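Side-chain contacts in photoreceptor-histidine kinase BphP (Stigmatella aurantiaca DW4/3-1, PDB 6BAF), which probably senses red and far-red light through a bound bilin chromophore and relays the signal as a histidine kinase: residues L49-L53 with G54-E58; A67-S71 with A72-Q76; Q140-C143 with E144-Q148; I243-E246 with Y247-N250. One frame throughout, in Å; residues are numbered along the deposited sequence.

Interaction 1. Residues L49-L53 with G54-E58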
loop_
_atom_site.group_PDB
_atom_site.type_symbol
_atom_site.label_atom_id
_atom_site.label_comp_id
_atom_site.label_asym_id
_atom_site.label_seq_id
_atom_site.Cartn_x
_atom_site.Cartn_y
_atom_site.Cartn_z
ATOM N N LEU A 49 16.602 -27.456 18.110
ATOM C CA LEU A 49 17.791 -27.579 17.270
ATOM C C LEU A 49 17.864 -28.961 16.632
ATOM O O LEU A 49 17.850 -29.985 17.328
ATOM C CB LEU A 49 19.041 -27.299 18.083
ATOM C CG LEU A 49 19.145 -25.865 18.556
ATOM C CD1 LEU A 49 20.355 -25.680 19.445
ATOM C CD2 LEU A 49 19.189 -24.933 17.347
ATOM N N GLY A 50 17.914 -28.979 15.305
ATOM C CA GLY A 50 18.029 -30.184 14.528
ATOM C C GLY A 50 16.711 -30.765 14.088
ATOM O O GLY A 50 16.706 -31.695 13.264
ATOM N N ALA A 51 15.597 -30.246 14.601
ATOM C CA ALA A 51 14.268 -30.679 14.189
ATOM C C ALA A 51 13.870 -29.963 12.895
ATOM O O ALA A 51 14.279 -28.815 12.671
ATOM C CB ALA A 51 13.248 -30.363 15.291
ATOM N N PRO A 52 13.080 -30.612 12.033
ATOM C CA PRO A 52 12.561 -29.916 10.842
ATOM C C PRO A 52 11.440 -28.958 11.233
ATOM O O PRO A 52 10.625 -29.261 12.110
ATOM C CB PRO A 52 12.027 -31.058 9.965
ATOM C CG PRO A 52 11.573 -32.096 10.968
ATOM C CD PRO A 52 12.498 -31.964 12.188
ATOM N N LEU A 53 11.423 -27.787 10.591
ATOM C CA LEU A 53 10.420 -26.760 10.894
ATOM C C LEU A 53 9.002 -27.329 10.898
ATOM O O LEU A 53 8.208 -27.037 11.796
ATOM C CB LEU A 53 10.517 -25.630 9.863
ATOM C CG LEU A 53 10.160 -24.169 10.187
ATOM C CD1 LEU A 53 9.394 -23.527 9.039
ATOM C CD2 LEU A 53 9.468 -23.981 11.494
ATOM N N GLY A 54 8.669 -28.132 9.888
ATOM C CA GLY A 54 7.313 -28.616 9.735
ATOM C C GLY A 54 6.762 -29.324 10.958
ATOM O O GLY A 54 5.552 -29.334 11.180
ATOM N N HIS A 55 7.636 -29.905 11.777
ATOM C CA HIS A 55 7.186 -30.612 12.966
ATOM C C HIS A 55 6.396 -29.721 13.921
ATOM O O HIS A 55 5.595 -30.234 14.711
ATOM C CB HIS A 55 8.409 -31.218 13.673
ATOM C CG HIS A 55 8.087 -31.885 14.974
ATOM N ND1 HIS A 55 8.509 -31.386 16.192
ATOM C CD2 HIS A 55 7.380 -33.006 15.255
ATOM C CE1 HIS A 55 8.076 -32.169 17.167
ATOM N NE2 HIS A 55 7.392 -33.159 16.625
ATOM N N PHE A 56 6.611 -28.405 13.880
ATOM C CA PHE A 56 6.008 -27.460 14.813
ATOM C C PHE A 56 4.857 -26.648 14.201
ATOM O O PHE A 56 4.256 -25.824 14.899
ATOM C CB PHE A 56 7.076 -26.491 15.335
ATOM C CG PHE A 56 8.288 -27.171 15.930
ATOM C CD1 PHE A 56 8.287 -27.591 17.269
ATOM C CD2 PHE A 56 9.445 -27.368 15.164
ATOM C CE1 PHE A 56 9.410 -28.203 17.824
ATOM C CE2 PHE A 56 10.583 -27.991 15.720
ATOM C CZ PHE A 56 10.565 -28.409 17.044
ATOM N N ILE A 57 4.563 -26.828 12.919
ATOM C CA ILE A 57 3.606 -26.000 12.198
ATOM C C ILE A 57 2.261 -26.727 12.141
ATOM O O ILE A 57 2.201 -27.911 11.786
ATOM C CB ILE A 57 4.115 -25.684 10.777
ATOM C CG1 ILE A 57 5.543 -25.091 10.823
ATOM C CG2 ILE A 57 3.126 -24.764 10.002
ATOM C CD1 ILE A 57 5.702 -23.873 11.717
ATOM N N GLU A 58 1.186 -26.019 12.476
ATOM C CA GLU A 58 -0.161 -26.522 12.253
ATOM C C GLU A 58 -0.290 -27.076 10.828
ATOM O O GLU A 58 0.041 -26.371 9.865
ATOM C CB GLU A 58 -1.156 -25.382 12.498
ATOM C CG GLU A 58 -2.625 -25.775 12.662
ATOM C CD GLU A 58 -3.284 -26.188 11.358
ATOM O OE1 GLU A 58 -3.737 -27.355 11.265
ATOM O OE2 GLU A 58 -3.342 -25.350 10.423
#

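Interaction 2. Residues A67-S71 with A72-Q76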
loop_
_atom_site.group_PDB
_atom_site.type_symbol
_atom_site.label_atom_id
_atom_site.label_comp_id
_atom_site.label_asym_id
_atom_site.label_seq_id
_atom_site.Cartn_x
_atom_site.Cartn_y
_atom_site.Cartn_z
ATOM N N ALA A 67 6.633 -24.095 1.185
ATOM C CA ALA A 67 6.753 -23.639 -0.202
ATOM C C ALA A 67 7.300 -22.220 -0.284
ATOM O O ALA A 67 8.172 -21.930 -1.124
ATOM C CB ALA A 67 5.394 -23.729 -0.897
ATOM N N ASP A 68 6.812 -21.313 0.582
ATOM C CA ASP A 68 7.313 -19.932 0.584
ATOM C C ASP A 68 8.785 -19.862 1.007
ATOM O O ASP A 68 9.582 -19.145 0.395
ATOM C CB ASP A 68 6.476 -19.054 1.519
ATOM C CG ASP A 68 5.022 -18.875 1.040
ATOM O OD1 ASP A 68 4.735 -19.126 -0.169
ATOM O OD2 ASP A 68 4.175 -18.469 1.889
ATOM N N LEU A 69 9.148 -20.554 2.092
ATOM C CA LEU A 69 10.532 -20.520 2.579
ATOM C C LEU A 69 11.518 -21.042 1.551
ATOM O O LEU A 69 12.672 -20.582 1.507
ATOM C CB LEU A 69 10.662 -21.358 3.836
ATOM C CG LEU A 69 10.514 -20.819 5.246
ATOM C CD1 LEU A 69 10.637 -19.304 5.393
ATOM C CD2 LEU A 69 9.368 -21.430 5.995
ATOM N N ARG A 70 11.099 -21.997 0.715
ATOM C CA ARG A 70 11.955 -22.500 -0.365
ATOM C C ARG A 70 11.883 -21.653 -1.622
ATOM O O ARG A 70 12.597 -21.929 -2.590
ATOM C CB ARG A 70 11.569 -23.942 -0.715
ATOM C CG ARG A 70 11.955 -24.920 0.355
ATOM C CD ARG A 70 11.178 -26.228 0.251
ATOM N NE ARG A 70 11.683 -27.163 1.247
ATOM C CZ ARG A 70 10.932 -28.059 1.867
ATOM N NH1 ARG A 70 9.643 -28.139 1.577
ATOM N NH2 ARG A 70 11.463 -28.870 2.782
ATOM N N SER A 71 11.040 -20.627 -1.631
ATOM C CA SER A 71 10.657 -20.023 -2.897
ATOM C C SER A 71 11.799 -19.248 -3.514
ATOM O O SER A 71 12.037 -19.354 -4.721
ATOM C CB SER A 71 9.458 -19.098 -2.730
ATOM O OG SER A 71 9.453 -18.203 -3.824
ATOM N N ALA A 72 12.488 -18.428 -2.729
ATOM C CA ALA A 72 13.461 -17.558 -3.390
ATOM C C ALA A 72 12.767 -16.729 -4.462
ATOM O O ALA A 72 12.718 -17.146 -5.616
ATOM C CB ALA A 72 14.625 -18.358 -3.996
ATOM N N ARG A 73 12.427 -15.496 -4.095
ATOM C CA ARG A 73 11.142 -14.807 -4.271
ATOM C C ARG A 73 10.514 -14.583 -2.876
ATOM O O ARG A 73 9.519 -13.859 -2.724
ATOM C CB ARG A 73 10.170 -15.555 -5.183
ATOM C CG ARG A 73 9.249 -14.558 -5.870
ATOM C CD ARG A 73 7.916 -15.058 -6.488
ATOM N NE ARG A 73 6.988 -13.929 -6.339
ATOM C CZ ARG A 73 5.752 -13.977 -5.838
ATOM N NH1 ARG A 73 5.180 -15.143 -5.510
ATOM N NH2 ARG A 73 5.076 -12.835 -5.702
ATOM N N LEU A 74 11.101 -15.225 -1.859
ATOM C CA LEU A 74 10.894 -14.902 -0.441
ATOM C C LEU A 74 10.935 -13.391 -0.216
ATOM O O LEU A 74 11.812 -12.728 -0.763
ATOM C CB LEU A 74 12.017 -15.587 0.345
ATOM C CG LEU A 74 11.983 -15.566 1.851
ATOM C CD1 LEU A 74 10.674 -16.184 2.347
ATOM C CD2 LEU A 74 13.226 -16.336 2.352
ATOM N N LYS A 75 10.033 -12.847 0.617
ATOM C CA LYS A 75 9.558 -11.394 0.330
ATOM C C LYS A 75 10.291 -10.811 -0.758
ATOM O O LYS A 75 11.514 -10.452 -0.589
ATOM C CB LYS A 75 9.626 -10.299 1.389
ATOM C CG LYS A 75 8.956 -8.959 0.852
ATOM C CD LYS A 75 7.292 -8.790 0.888
ATOM C CE LYS A 75 6.863 -7.646 -0.150
ATOM N NZ LYS A 75 5.496 -7.561 -0.875
ATOM N N GLN A 76 9.606 -10.727 -1.887
ATOM C CA GLN A 76 8.150 -10.600 -2.100
ATOM C C GLN A 76 7.040 -11.382 -1.366
ATOM O O GLN A 76 5.911 -10.934 -1.402
ATOM C CB GLN A 76 7.945 -10.814 -3.611
ATOM C CG GLN A 76 8.800 -9.847 -4.530
ATOM C CD GLN A 76 10.347 -10.084 -4.512
ATOM O OE1 GLN A 76 10.820 -11.222 -4.433
ATOM N NE2 GLN A 76 11.124 -8.995 -4.580
#

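Interaction 3. Residues Q140-C143 with E144-Q148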
loop_
_atom_site.group_PDB
_atom_site.type_symbol
_atom_site.label_atom_id
_atom_site.label_comp_id
_atom_site.label_asym_id
_atom_site.label_seq_id
_atom_site.Cartn_x
_atom_site.Cartn_y
_atom_site.Cartn_z
ATOM N N GLN A 140 11.510 21.274 2.526
ATOM C CA GLN A 140 11.140 21.469 3.921
ATOM C C GLN A 140 9.699 21.043 4.194
ATOM O O GLN A 140 9.394 20.551 5.294
ATOM C CB GLN A 140 11.348 22.925 4.328
ATOM C CG GLN A 140 11.177 23.140 5.818
ATOM C CD GLN A 140 12.259 22.393 6.638
ATOM O OE1 GLN A 140 13.458 22.341 6.250
ATOM N NE2 GLN A 140 11.836 21.803 7.770
ATOM N N GLU A 141 8.791 21.223 3.225
ATOM C CA GLU A 141 7.416 20.776 3.454
ATOM C C GLU A 141 7.332 19.255 3.394
ATOM O O GLU A 141 6.604 18.642 4.186
ATOM C CB GLU A 141 6.458 21.413 2.436
ATOM C CG GLU A 141 6.351 22.938 2.552
ATOM C CD GLU A 141 5.126 23.527 1.843
ATOM O OE1 GLU A 141 4.557 22.866 0.943
ATOM O OE2 GLU A 141 4.717 24.652 2.221
ATOM N N LEU A 142 8.054 18.644 2.442
ATOM C CA LEU A 142 8.205 17.192 2.404
ATOM C C LEU A 142 8.620 16.649 3.771
ATOM O O LEU A 142 7.952 15.771 4.335
ATOM C CB LEU A 142 9.247 16.824 1.357
ATOM C CG LEU A 142 9.070 15.601 0.469
ATOM C CD1 LEU A 142 10.384 14.971 0.196
ATOM C CD2 LEU A 142 8.052 14.606 0.995
ATOM N N CYS A 143 9.706 17.205 4.346
ATOM C CA CYS A 143 10.190 16.740 5.648
ATOM C C CYS A 143 9.115 16.882 6.712
ATOM O O CYS A 143 8.861 15.950 7.487
ATOM C CB CYS A 143 11.473 17.504 6.056
ATOM S SG CYS A 143 12.842 17.281 4.887
ATOM N N GLU A 144 8.442 18.025 6.757
ATOM C CA GLU A 144 7.430 18.180 7.805
ATOM C C GLU A 144 6.240 17.246 7.585
ATOM O O GLU A 144 5.662 16.733 8.556
ATOM C CB GLU A 144 6.961 19.645 7.890
ATOM C CG GLU A 144 7.120 20.278 9.330
ATOM C CD GLU A 144 6.027 19.846 10.347
ATOM O OE1 GLU A 144 4.902 19.477 9.886
ATOM O OE2 GLU A 144 6.297 19.860 11.599
ATOM N N ALA A 145 5.879 16.989 6.328
ATOM C CA ALA A 145 4.782 16.059 6.059
ATOM C C ALA A 145 5.128 14.652 6.556
ATOM O O ALA A 145 4.308 13.997 7.220
ATOM C CB ALA A 145 4.461 16.068 4.557
ATOM N N VAL A 146 6.352 14.192 6.271
ATOM C CA VAL A 146 6.777 12.828 6.622
ATOM C C VAL A 146 6.767 12.632 8.130
ATOM O O VAL A 146 6.268 11.637 8.666
ATOM C CB VAL A 146 8.179 12.552 6.052
ATOM C CG1 VAL A 146 8.769 11.287 6.677
ATOM C CG2 VAL A 146 8.135 12.471 4.534
ATOM N N VAL A 147 7.300 13.604 8.837
ATOM C CA VAL A 147 7.463 13.496 10.278
ATOM C C VAL A 147 6.098 13.537 10.982
ATOM O O VAL A 147 5.818 12.738 11.897
ATOM C CB VAL A 147 8.461 14.626 10.638
ATOM C CG1 VAL A 147 7.893 15.847 11.361
ATOM C CG2 VAL A 147 9.799 14.098 11.091
ATOM N N GLN A 148 5.182 14.394 10.509
ATOM C CA GLN A 148 3.813 14.371 11.033
ATOM C C GLN A 148 3.117 13.054 10.702
ATOM O O GLN A 148 2.445 12.463 11.555
ATOM C CB GLN A 148 2.986 15.532 10.453
ATOM C CG GLN A 148 3.415 16.928 10.882
ATOM C CD GLN A 148 2.966 17.299 12.307
ATOM O OE1 GLN A 148 2.605 16.428 13.133
ATOM N NE2 GLN A 148 3.047 18.603 12.620
#

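Interaction 4. Residues I243-E246 with Y247-N250. With BLR (3-[5-[(Z)-(4-ethenyl-3-methyl-5-oxidanylidene-pyrrol-2-ylidene)methyl]-2-[[5-[(Z)-(3-ethenyl-4-methyl-5-oxidanylidene-pyrrol-2-ylidene)methyl]-3-(3-hydroxy-3-oxopropyl)-4-methyl-1H-pyrrol-2-yl]methyl]-4-methyl-1H-pyrrol-3-yl]propanoic acid), chain B.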
loop_
_atom_site.group_PDB
_atom_site.type_symbol
_atom_site.label_atom_id
_atom_site.label_comp_id
_atom_site.label_asym_id
_atom_site.label_seq_id
_atom_site.Cartn_x
_atom_site.Cartn_y
_atom_site.Cartn_z
ATOM N N ILE A 243 26.589 0.254 23.309
ATOM C CA ILE A 243 26.900 1.651 23.546
ATOM C C ILE A 243 25.787 2.560 23.024
ATOM O O ILE A 243 25.597 3.673 23.533
ATOM C CB ILE A 243 28.269 1.985 22.918
ATOM C CG1 ILE A 243 28.675 3.416 23.225
ATOM C CG2 ILE A 243 28.224 1.869 21.438
ATOM C CD1 ILE A 243 30.122 3.730 22.834
ATOM N N HIS A 244 25.064 2.145 21.972
ATOM C CA HIS A 244 23.929 2.954 21.545
ATOM C C HIS A 244 22.807 2.891 22.576
ATOM O O HIS A 244 22.160 3.906 22.852
ATOM C CB HIS A 244 23.417 2.512 20.167
ATOM C CG HIS A 244 22.267 3.328 19.674
ATOM N ND1 HIS A 244 22.327 4.702 19.566
ATOM C CD2 HIS A 244 21.002 2.973 19.330
ATOM C CE1 HIS A 244 21.168 5.157 19.128
ATOM N NE2 HIS A 244 20.347 4.128 18.966
ATOM N N LEU A 245 22.566 1.720 23.169
ATOM C CA LEU A 245 21.551 1.663 24.217
ATOM C C LEU A 245 21.878 2.594 25.381
ATOM O O LEU A 245 20.952 3.137 26.006
ATOM C CB LEU A 245 21.359 0.242 24.707
ATOM C CG LEU A 245 20.857 -0.650 23.581
ATOM C CD1 LEU A 245 20.777 -2.074 24.047
ATOM C CD2 LEU A 245 19.458 -0.149 23.011
ATOM N N GLU A 246 23.178 2.839 25.667
ATOM C CA GLU A 246 23.497 3.762 26.754
ATOM C C GLU A 246 23.405 5.211 26.306
ATOM O O GLU A 246 23.022 6.072 27.099
ATOM C CB GLU A 246 24.870 3.444 27.361
ATOM C CG GLU A 246 24.974 4.003 28.812
ATOM C CD GLU A 246 24.129 3.210 29.854
ATOM O OE1 GLU A 246 23.918 3.733 30.994
ATOM O OE2 GLU A 246 23.669 2.061 29.542
ATOM N N TYR A 247 23.693 5.498 25.033
ATOM C CA TYR A 247 23.312 6.783 24.476
ATOM C C TYR A 247 21.820 7.064 24.682
ATOM O O TYR A 247 21.445 8.174 25.053
ATOM C CB TYR A 247 23.643 6.811 22.998
ATOM C CG TYR A 247 23.379 8.120 22.265
ATOM C CD1 TYR A 247 24.370 9.062 22.197
ATOM C CD2 TYR A 247 22.182 8.384 21.563
ATOM C CE1 TYR A 247 24.230 10.210 21.516
ATOM C CE2 TYR A 247 22.009 9.637 20.836
ATOM C CZ TYR A 247 23.057 10.528 20.839
ATOM O OH TYR A 247 23.064 11.765 20.178
ATOM N N LEU A 248 20.955 6.078 24.413
ATOM C CA LEU A 248 19.516 6.310 24.494
ATOM C C LEU A 248 19.111 6.537 25.941
ATOM O O LEU A 248 18.398 7.500 26.251
ATOM C CB LEU A 248 18.734 5.130 23.874
ATOM C CG LEU A 248 18.844 5.016 22.336
ATOM C CD1 LEU A 248 18.012 3.881 21.684
ATOM C CD2 LEU A 248 18.524 6.335 21.727
ATOM N N HIS A 249 19.610 5.684 26.840
ATOM C CA HIS A 249 19.379 5.846 28.273
ATOM C C HIS A 249 19.766 7.243 28.768
ATOM O O HIS A 249 18.997 7.883 29.490
ATOM C CB HIS A 249 20.149 4.779 29.032
ATOM C CG HIS A 249 19.830 4.734 30.494
ATOM N ND1 HIS A 249 19.099 3.709 31.066
ATOM C CD2 HIS A 249 20.151 5.578 31.506
ATOM C CE1 HIS A 249 18.981 3.928 32.366
ATOM N NE2 HIS A 249 19.612 5.055 32.658
ATOM N N ASN A 250 20.939 7.744 28.366
ATOM C CA ASN A 250 21.379 9.072 28.805
ATOM C C ASN A 250 20.569 10.175 28.163
ATOM O O ASN A 250 20.439 11.276 28.715
ATOM C CB ASN A 250 22.850 9.329 28.445
ATOM C CG ASN A 250 23.238 10.825 28.624
ATOM O OD1 ASN A 250 23.214 11.642 27.663
ATOM N ND2 ASN A 250 23.516 11.202 29.889
HETATM C CHA BLR B . 23.022 4.150 16.061
HETATM N NA BLR B . 22.652 6.568 16.720
HETATM C C1A BLR B . 22.244 5.438 16.123
HETATM C C2A BLR B . 20.981 5.618 15.550
HETATM C C3A BLR B . 20.615 6.896 15.777
HETATM C C4A BLR B . 21.656 7.473 16.520
HETATM C CMA BLR B . 19.287 7.542 15.283
HETATM C CAA BLR B . 20.205 4.540 14.790
HETATM C CBA BLR B . 19.443 3.570 15.730
HETATM C CGA BLR B . 18.156 4.203 16.283
HETATM O O1A BLR B . 17.287 4.573 15.440
HETATM O O2A BLR B . 17.944 4.369 17.545
HETATM C CHB BLR B . 21.818 8.883 17.045
HETATM N NB BLR B . 19.484 9.357 17.863
HETATM C C1B BLR B . 20.863 9.712 17.353
HETATM C C2B BLR B . 20.929 11.193 17.312
HETATM C C3B BLR B . 19.714 11.762 17.733
HETATM C C4B BLR B . 18.755 10.681 18.092
HETATM C CMB BLR B . 22.130 12.029 16.857
HETATM O OB BLR B . 17.652 10.780 18.498
HETATM C CAB BLR B . 19.478 13.282 17.759
HETATM C CBB BLR B . 18.298 13.795 18.017
HETATM N NC BLR B . 26.704 6.587 19.373
HETATM C C1C BLR B . 27.393 7.699 20.144
HETATM C C2C BLR B . 28.801 7.239 20.336
HETATM C C3C BLR B . 29.026 5.971 19.739
HETATM C C4C BLR B . 27.743 5.506 19.124
HETATM C CMC BLR B . 29.830 8.079 21.062
HETATM O OC BLR B . 26.917 8.712 20.530
HETATM C CAC BLR B . 30.355 5.191 19.740
HETATM C CBC BLR B . 31.503 5.744 19.311
HETATM C CHD BLR B . 27.567 4.384 18.498
HETATM N ND BLR B . 25.139 4.824 17.392
HETATM C C1D BLR B . 26.325 4.006 17.729
HETATM C C2D BLR B . 26.187 2.654 17.214
HETATM C C3D BLR B . 24.913 2.602 16.507
HETATM C C4D BLR B . 24.230 3.944 16.577
HETATM C CMD BLR B . 27.220 1.531 17.375
HETATM C CAD BLR B . 24.334 1.385 15.817
HETATM C CBD BLR B . 23.340 0.725 16.759
HETATM C CGD BLR B . 22.985 -0.531 15.987
HETATM O O1D BLR B . 22.414 -0.422 14.849
HETATM O O2D BLR B . 23.349 -1.653 16.455
#

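Interaction 1. Residues L49-L53 with G54-E58
Leu53 meets Ile57 side chain to side chain, Leu53 CD2 lying 3.8 Å from Ile57 CD1 as the two branches pass at a slant. The backbone of Leu53 takes part too. Leu53 O stands 3.4 Å from Ile57 CG1 and accepts the amide of Phe56, with Phe56 N at 3.0 Å from Leu53 O and a nearly straight bond (169° at the hydrogen). One residue earlier, Pro52 O receives His55 N at 3.1 Å; one residue later, Gly54 O receives Ile57 N. Three successive bonds, each reaching back three residues, wind this part of the PAS fold into overlapping turns that all include Gly54 and His55, on the way from helix 45-48 to helix 59-69. Phe56 holds its CG anti to its own carbonyl carbon (chi1 -54°), which turns the ring back along the chain until CE2 is 3.6 Å from Ala51 CB, with the methyl at the ring's edge. Over one face of the Phe56 ring, near the centre, His55 ND1 stands 3.6 Å above the plane; Trp84 meets the ring with planes about 20° apart. With an alanine here, Ala51 would probably be left without its aromatic neighbour and the His55 imidazole would be freer to turn. Ile57 touches Val82 and Trp84, while Leu53 and Ile57 both rest on Leu65 of helix 59-69, the helix whose N-cap is Glu58.

Interaction 2. Residues A67-S71 with A72-Q76
Leu74 leans back against the end of helix 59-69: its CD1 methyl lies 3.7 Å from Asp68 O and, more loosely, 4.4 Å from Leu69 CD1. With Leu74 CG anti to the backbone N (chi1 -173°), the branch carries CD1 to that carbonyl oxygen. The apolar side-chain contact across the turn is this pairing of Leu69 with Leu74. Ser71 OG also comes near Arg73 CB, but at a doubtfully short distance on which little can rest. What positions the leucines is the turn at the helix end. Asp68 O still accepts Ser71 N at 2.9 Å, closing a last turn that reaches back three residues; Ala72 then breaks from helical geometry with a positive phi of 56°, and Arg73 follows with phi 113°, bending the chain sharply, which lets the Leu74 side chain lean toward the helix end. Across this bend Asp68 and Arg73 do not pair, for Asp68 OD1 and Arg73 NH1 stay 6.7 Å apart. Farther out, Arg70 NE is hydrogen-bonded to Pro26 O, and Lys75 NZ makes a salt bridge to Asp128 of the second subunit, which brings the loop to the subunit interface. Within its own PAS fold, Leu74 rests on Leu80 of strand 80-85 and on Ala97 and Arg99 of strand 90-100, and Leu69 touches Leu80 and Ala97, so both leucines seat the helix end and its loop on the sheet.

Interaction 3. Residues Q140-C143 with E144-Q148
Gln140, Glu141, Leu142 and Cys143 each offer a carbonyl to the amide four residues on, in four alpha-helical bonds with N-H...O angles of 157° to 162°. The segment belongs to helix 139-154 of the GAF domain, and its side chains divide in the amphipathic way: Leu142, Cys143, Val146 and Val147 are buried, whereas Gln140 and Gln148 are exposed. On the buried side Leu142 CD2 approaches Val146 CG2 at 4.1 Å, the two side chains passing at an angle one turn apart. Val146 has CG2 anti to its carbonyl carbon and beside its N, which sets that methyl 3.3 Å from Leu142 O, the same oxygen that receives Val146 N at 3.0 Å nearly along the C=O axis. Val147 CB likewise lies 3.4 Å from Cys143 O. Met297 of helix 284-300 touches Leu142, Cys143 and Val146, while Ile161 of strand 158-164 touches Cys143, Val146 and Val147, so the helix packs against both the sheet and helix 284-300. Although Gln140 is exposed, its NE2 is hydrogen-bonded to Ile173 O of strand 170-177, tying it to the sheet. The Glu144 chain bends at chi2, and its OE1 accepts a weak bond from Gln148 NE2 at 3.4 Å.

Interaction 4. Residues I243-E246 with Y247-N250
His244 and Tyr247 both carry CG anti to the backbone N (chi1 -179° for His244), which swings the two rings out on the bilin side of helix 242-251, while Leu248, with CG beside its own N, lies back against the imidazole. This helix forms one wall of the chromophore pocket in the GAF domain. The His244 ring is sandwiched: BLR C1A lies 3.1 Å above one face, and Leu248 CG stands 3.7 Å above the opposite face in a CH-pi contact. At the ring's edge and in its plane, His244 NE2 donates to BLR O2A of a propionate at 2.8 Å, with 162° at the hydrogen. One in-plane bond and two covered faces thus fix the rotation of the imidazole. The backbone ties the same pair, Leu248 N reaching His244 O at 2.9 Å.

Tyr247 runs alongside His244 with planes 21° apart, but the rings are slid apart, their centroids 6.0 Å from each other, and barely overlap. Its ring reaches toward both outer rings of the bilin: Tyr247 CD1 is 3.1 Å from the lactam oxygen BLR OC, and Tyr247 OH is 3.5 Å from the methyl BLR CMB. An alanine in place of Tyr247 is likely to open a gap beside both outer rings, leaving them freer to turn. Asp193, whose carbonyl oxygen is hydrogen-bonded to the bilin, touches Tyr247. One turn earlier Ile243 extends its CD1 methyl to within 3.4 Å of the vinyl carbon BLR CAC.

Followed from the N terminus, the four contacts come in series; none nests in or crosses another. Interactions 1 and 2 close local turns, while 3 and 4 lie within single helices. Interaction 1 closes the turn leading into helix 59-69, and interaction 2 closes the bend that leaves it. These two touch directly, with Leu53 CD1 3.7 Å from Leu69 CD2, so the loop before helix 59-69 and the helix's last turn pack together in the PAS fold. The chain then enters the GAF domain, where interaction 3 lies on helix 139-154 and interaction 4 on helix 242-251 at the bilin. Their centres are about 27 Å apart and their nearest atoms about 16 Å, so they do not touch.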